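Local structure of invasion-associated protein (Mycobacterium tuberculosis, 4LJ1) at residues Q69-G74 with G91-Q96; V98-Y101 with M107-V110. The protein is a non-catalytic NlpC/p60-domain protein with a peptidoglycan-binding function, probably helping to stabilise the mycobacterial cell wall. One frame throughout, in Å; residues are numbered along the deposited sequence.

Interaction 1: residues Q69-G74 with G91-Q96; sequences QMYKVG and GPEGTQ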
# COMPACT_ATOMS: atom_id res chain seq x y z
N GLN A 69 2.89 -10.40 5.22
CA GLN A 69 4.34 -10.58 5.05
C GLN A 69 5.04 -9.22 4.93
O GLN A 69 6.12 -9.01 5.49
CB GLN A 69 4.64 -11.47 3.85
CG GLN A 69 6.13 -11.82 3.74
CD GLN A 69 6.69 -12.69 4.87
OE1 GLN A 69 5.96 -13.36 5.60
NE2 GLN A 69 8.02 -12.68 4.99
N MET A 70 4.44 -8.28 4.20
CA MET A 70 4.95 -6.92 4.17
C MET A 70 5.10 -6.35 5.59
O MET A 70 6.11 -5.74 5.93
CB MET A 70 4.00 -6.00 3.41
CG MET A 70 3.85 -6.25 1.91
SD MET A 70 2.64 -5.06 1.25
CE MET A 70 2.47 -5.64 -0.43
N TYR A 71 4.10 -6.57 6.41
CA TYR A 71 4.13 -6.08 7.79
C TYR A 71 5.23 -6.75 8.65
O TYR A 71 5.98 -6.08 9.36
CB TYR A 71 2.78 -6.29 8.48
CG TYR A 71 2.70 -5.68 9.85
CD1 TYR A 71 2.51 -4.32 10.00
CD2 TYR A 71 2.82 -6.46 11.01
CE1 TYR A 71 2.41 -3.73 11.25
CE2 TYR A 71 2.73 -5.88 12.26
CZ TYR A 71 2.53 -4.51 12.37
OH TYR A 71 2.43 -3.90 13.59
N LYS A 72 5.26 -8.08 8.61
CA LYS A 72 6.21 -8.87 9.39
C LYS A 72 7.62 -8.37 9.21
O LYS A 72 8.37 -8.21 10.20
CB LYS A 72 6.12 -10.35 9.00
CG LYS A 72 7.04 -11.26 9.81
CD LYS A 72 6.84 -12.71 9.38
CE LYS A 72 7.70 -13.69 10.16
NZ LYS A 72 7.64 -15.06 9.60
N VAL A 73 8.01 -8.15 7.96
CA VAL A 73 9.42 -7.85 7.66
C VAL A 73 9.77 -6.36 7.72
O VAL A 73 10.96 -6.01 7.77
CB VAL A 73 9.85 -8.43 6.29
CG1 VAL A 73 9.64 -9.95 6.23
CG2 VAL A 73 9.17 -7.70 5.14
N GLY A 74 8.77 -5.48 7.70
CA GLY A 74 9.00 -4.05 7.55
C GLY A 74 9.46 -3.35 8.83
O GLY A 74 9.13 -3.77 9.95
N GLY A 91 -5.83 -5.14 10.31
CA GLY A 91 -5.88 -6.50 10.83
C GLY A 91 -4.77 -6.83 11.80
O GLY A 91 -3.76 -6.12 11.87
N PRO A 92 -4.90 -7.95 12.50
CA PRO A 92 -3.83 -8.38 13.40
C PRO A 92 -2.58 -8.70 12.60
O PRO A 92 -2.64 -9.43 11.61
CB PRO A 92 -4.38 -9.64 14.07
CG PRO A 92 -5.69 -9.91 13.47
CD PRO A 92 -6.04 -8.86 12.49
N GLU A 93 -1.47 -8.10 13.00
CA GLU A 93 -0.20 -8.26 12.31
C GLU A 93 -0.33 -7.91 10.82
O GLU A 93 0.37 -8.46 9.99
CB GLU A 93 0.37 -9.68 12.50
CG GLU A 93 0.45 -10.16 13.93
CD GLU A 93 1.49 -9.45 14.78
OE1 GLU A 93 2.39 -8.79 14.24
OE2 GLU A 93 1.40 -9.58 16.02
N GLY A 94 -1.23 -6.99 10.51
CA GLY A 94 -1.35 -6.48 9.15
C GLY A 94 -1.92 -7.44 8.14
O GLY A 94 -1.72 -7.27 6.96
N THR A 95 -2.64 -8.46 8.61
CA THR A 95 -3.08 -9.55 7.76
C THR A 95 -4.36 -9.29 6.96
O THR A 95 -4.73 -10.11 6.13
CB THR A 95 -3.26 -10.84 8.57
OG1 THR A 95 -4.17 -10.62 9.65
CG2 THR A 95 -1.93 -11.35 9.08
N GLN A 96 -5.06 -8.18 7.19
CA GLN A 96 -6.30 -7.87 6.43
C GLN A 96 -6.02 -7.08 5.16
O GLN A 96 -6.48 -7.47 4.09
CB GLN A 96 -7.35 -7.16 7.29
CG GLN A 96 -8.63 -6.80 6.54
CD GLN A 96 -9.68 -6.14 7.41
OE1 GLN A 96 -9.42 -5.71 8.53
NE2 GLN A 96 -10.89 -6.07 6.89
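The backbones come nearest at Tyr71 and Gly94, whose CA atoms are 5.7 Å apart, where helix 67-73 of the NlpC/p60 domain faces the loop joining strands 87-90 and 97-103. That loop folds into two overlapping beta turns: Gly94 N bonds to Gly91 O at 3.0 Å, and Thr95 N to Pro92 O at 3.2 Å. Glu93 and Gly94 both have positive phi with small positive psi, so the second turn, Pro92 to Thr95, is of type I'. Thr95 OG1 also donates to Pro92 O, 2.8 Å away, so two donors from one residue grip that carbonyl.

Tyr71 supplies the helical side of the contact. With CG anti to the backbone N (chi1 -174°), its ring reaches from the helix to lie alongside the turn. Gly94 N lies over one face of the Tyr71 ring, 4.1 Å above its plane and displaced from the centre, whereas Glu93 O approaches Tyr71 CD2 obliquely at 3.3 Å. No hydrogen bond links the two segments; the join is close packing of the ring against the Glu93-Gly94 peptide and the Glu93 carboxylate. Beyond it, Phe89 meets the same ring edge-to-face and Lys76 makes a cation-pi contact with it. Ser67 OG, at the start of the helix, hydrogen-bonds Gly94 O and adds a polar tie between helix and loop.

Glu93, which is exposed, adds the second side-chain contact. A bend at chi2 (-69°) folds its chain back beside the ring. Ring and carboxylate planes are 63° apart. Glu93 OE1 ends 3.5 Å from Tyr71 CE2.

Interaction 2: residues V98-Y101 with M107-V110; sequences VALY and MLEV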
# COMPACT_ATOMS: atom_id res chain seq x y z
N VAL A 98 -3.57 -3.44 3.25
CA VAL A 98 -2.49 -2.45 3.24
C VAL A 98 -2.91 -1.25 2.41
O VAL A 98 -3.67 -1.41 1.44
CB VAL A 98 -1.17 -3.09 2.73
CG1 VAL A 98 -1.30 -3.62 1.29
CG2 VAL A 98 0.01 -2.13 2.86
N ALA A 99 -2.41 -0.07 2.77
CA ALA A 99 -2.67 1.17 2.07
C ALA A 99 -1.41 2.02 2.11
O ALA A 99 -0.53 1.78 2.93
CB ALA A 99 -3.85 1.92 2.69
N LEU A 100 -1.32 3.00 1.22
CA LEU A 100 -0.14 3.85 1.11
C LEU A 100 -0.44 5.20 1.77
O LEU A 100 -1.35 5.92 1.35
CB LEU A 100 0.21 4.06 -0.36
CG LEU A 100 1.45 4.90 -0.70
CD1 LEU A 100 2.73 4.26 -0.16
CD2 LEU A 100 1.54 5.15 -2.18
N TYR A 101 0.32 5.57 2.82
CA TYR A 101 0.11 6.86 3.46
C TYR A 101 0.63 7.98 2.57
O TYR A 101 1.75 7.92 2.08
CB TYR A 101 0.80 6.90 4.83
CG TYR A 101 0.46 8.14 5.65
CD1 TYR A 101 -0.84 8.58 5.76
CD2 TYR A 101 1.44 8.87 6.29
CE1 TYR A 101 -1.16 9.71 6.47
CE2 TYR A 101 1.11 9.99 7.04
CZ TYR A 101 -0.20 10.42 7.12
OH TYR A 101 -0.57 11.56 7.83
N MET A 107 -4.74 8.55 2.72
CA MET A 107 -4.12 7.33 2.24
C MET A 107 -4.65 6.98 0.86
O MET A 107 -5.76 7.32 0.51
CB MET A 107 -4.37 6.17 3.20
CG MET A 107 -5.81 5.75 3.41
SD MET A 107 -5.93 4.49 4.71
CE MET A 107 -7.71 4.17 4.63
N LEU A 108 -3.85 6.23 0.11
CA LEU A 108 -4.26 5.64 -1.16
C LEU A 108 -4.58 4.17 -0.88
O LEU A 108 -3.73 3.43 -0.40
CB LEU A 108 -3.12 5.75 -2.18
CG LEU A 108 -3.46 5.27 -3.59
CD1 LEU A 108 -4.46 6.18 -4.27
CD2 LEU A 108 -2.19 5.11 -4.43
N GLU A 109 -5.82 3.79 -1.17
CA GLU A 109 -6.32 2.46 -0.90
C GLU A 109 -7.05 1.90 -2.11
O GLU A 109 -7.30 2.60 -3.08
CB GLU A 109 -7.27 2.48 0.30
CG GLU A 109 -8.53 3.28 0.03
CD GLU A 109 -9.58 3.06 1.07
OE1 GLU A 109 -9.45 2.13 1.90
OE2 GLU A 109 -10.59 3.76 1.00
N VAL A 110 -7.42 0.63 -2.03
CA VAL A 110 -8.33 0.05 -3.00
C VAL A 110 -9.64 -0.22 -2.29
O VAL A 110 -9.71 -1.06 -1.41
CB VAL A 110 -7.78 -1.23 -3.66
CG1 VAL A 110 -8.72 -1.65 -4.78
CG2 VAL A 110 -6.38 -1.00 -4.19
O HOH W 1 -6.26 -0.70 0.42
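Leu100 O is approached by two groups of the facing strand: Leu108 N donates to it at 2.8 Å with an N-H...O angle of 167°, and Met107 CA makes a CA-H...O contact with it at 3.2 Å. The return bond, Leu100 N to Leu108 O, measures 2.9 Å, which identifies Leu100 and Leu108 as an antiparallel hydrogen-bonded pair. Tyr101 and Met107 form the adjoining non-hydrogen-bonded pair. The N-to-C directions of the two short strand segments differ by 153°, so they are antiparallel with a marked twist. Toward Val98 and Val110 a water replaces the direct bond, donating to Val98 O and accepting from Val110 N.

Leu100 and Leu108 project from one face of the sheet, with Leu100 CB 4.2 Å from Leu108 CB. Beyond this pair, Leu100 packs on Ile52 and Tyr56 of helix 48-57, and Leu108 on Val114 and Val116. Met107 leaves the other face. It has CG flanked by both its backbone N and its carbonyl carbon (chi1 63°); from there the chain runs straight. Met107 SD comes to 3.9 Å from Ala99 CB. Ala99 CB also lies 3.4 Å from Leu108 O. The carboxylate of Glu109 turns to partners outside the pair, a salt bridge to Arg120 and hydrogen bonds from Ser117 and Gln115.

Tyr101 OH bonds Gly105 N in the connecting turn. The whole is a beta hairpin in the antiparallel sheet that, with helix 48-57 against it, forms the papain-like core of NlpC/p60 domains.

Overall arrangement
The two interactions follow one another along the chain, with centres about 14 Å apart. Interaction 2 is central, about 5 Å from the chain centre, and pairs two inner strands through regular backbone bonds, with the Leu100-Leu108 pair on one face and Ala99 against Met107 as its other apolar contact. Interaction 1 lies farther out, about 11 Å from the chain centre, yet is still largely buried; it sets a helix against a loop around one aromatic ring, with an exposed charged side chain beside it. They are joined directly: the loop 91-96 leads into strand 97-103, and Met70 SD lies 4.2 Å from Val98 CG1. Met70 and Val98 also both touch Phe89 of strand 87-90 and Ile52 of helix 48-57, so both helices and the sheet meet there.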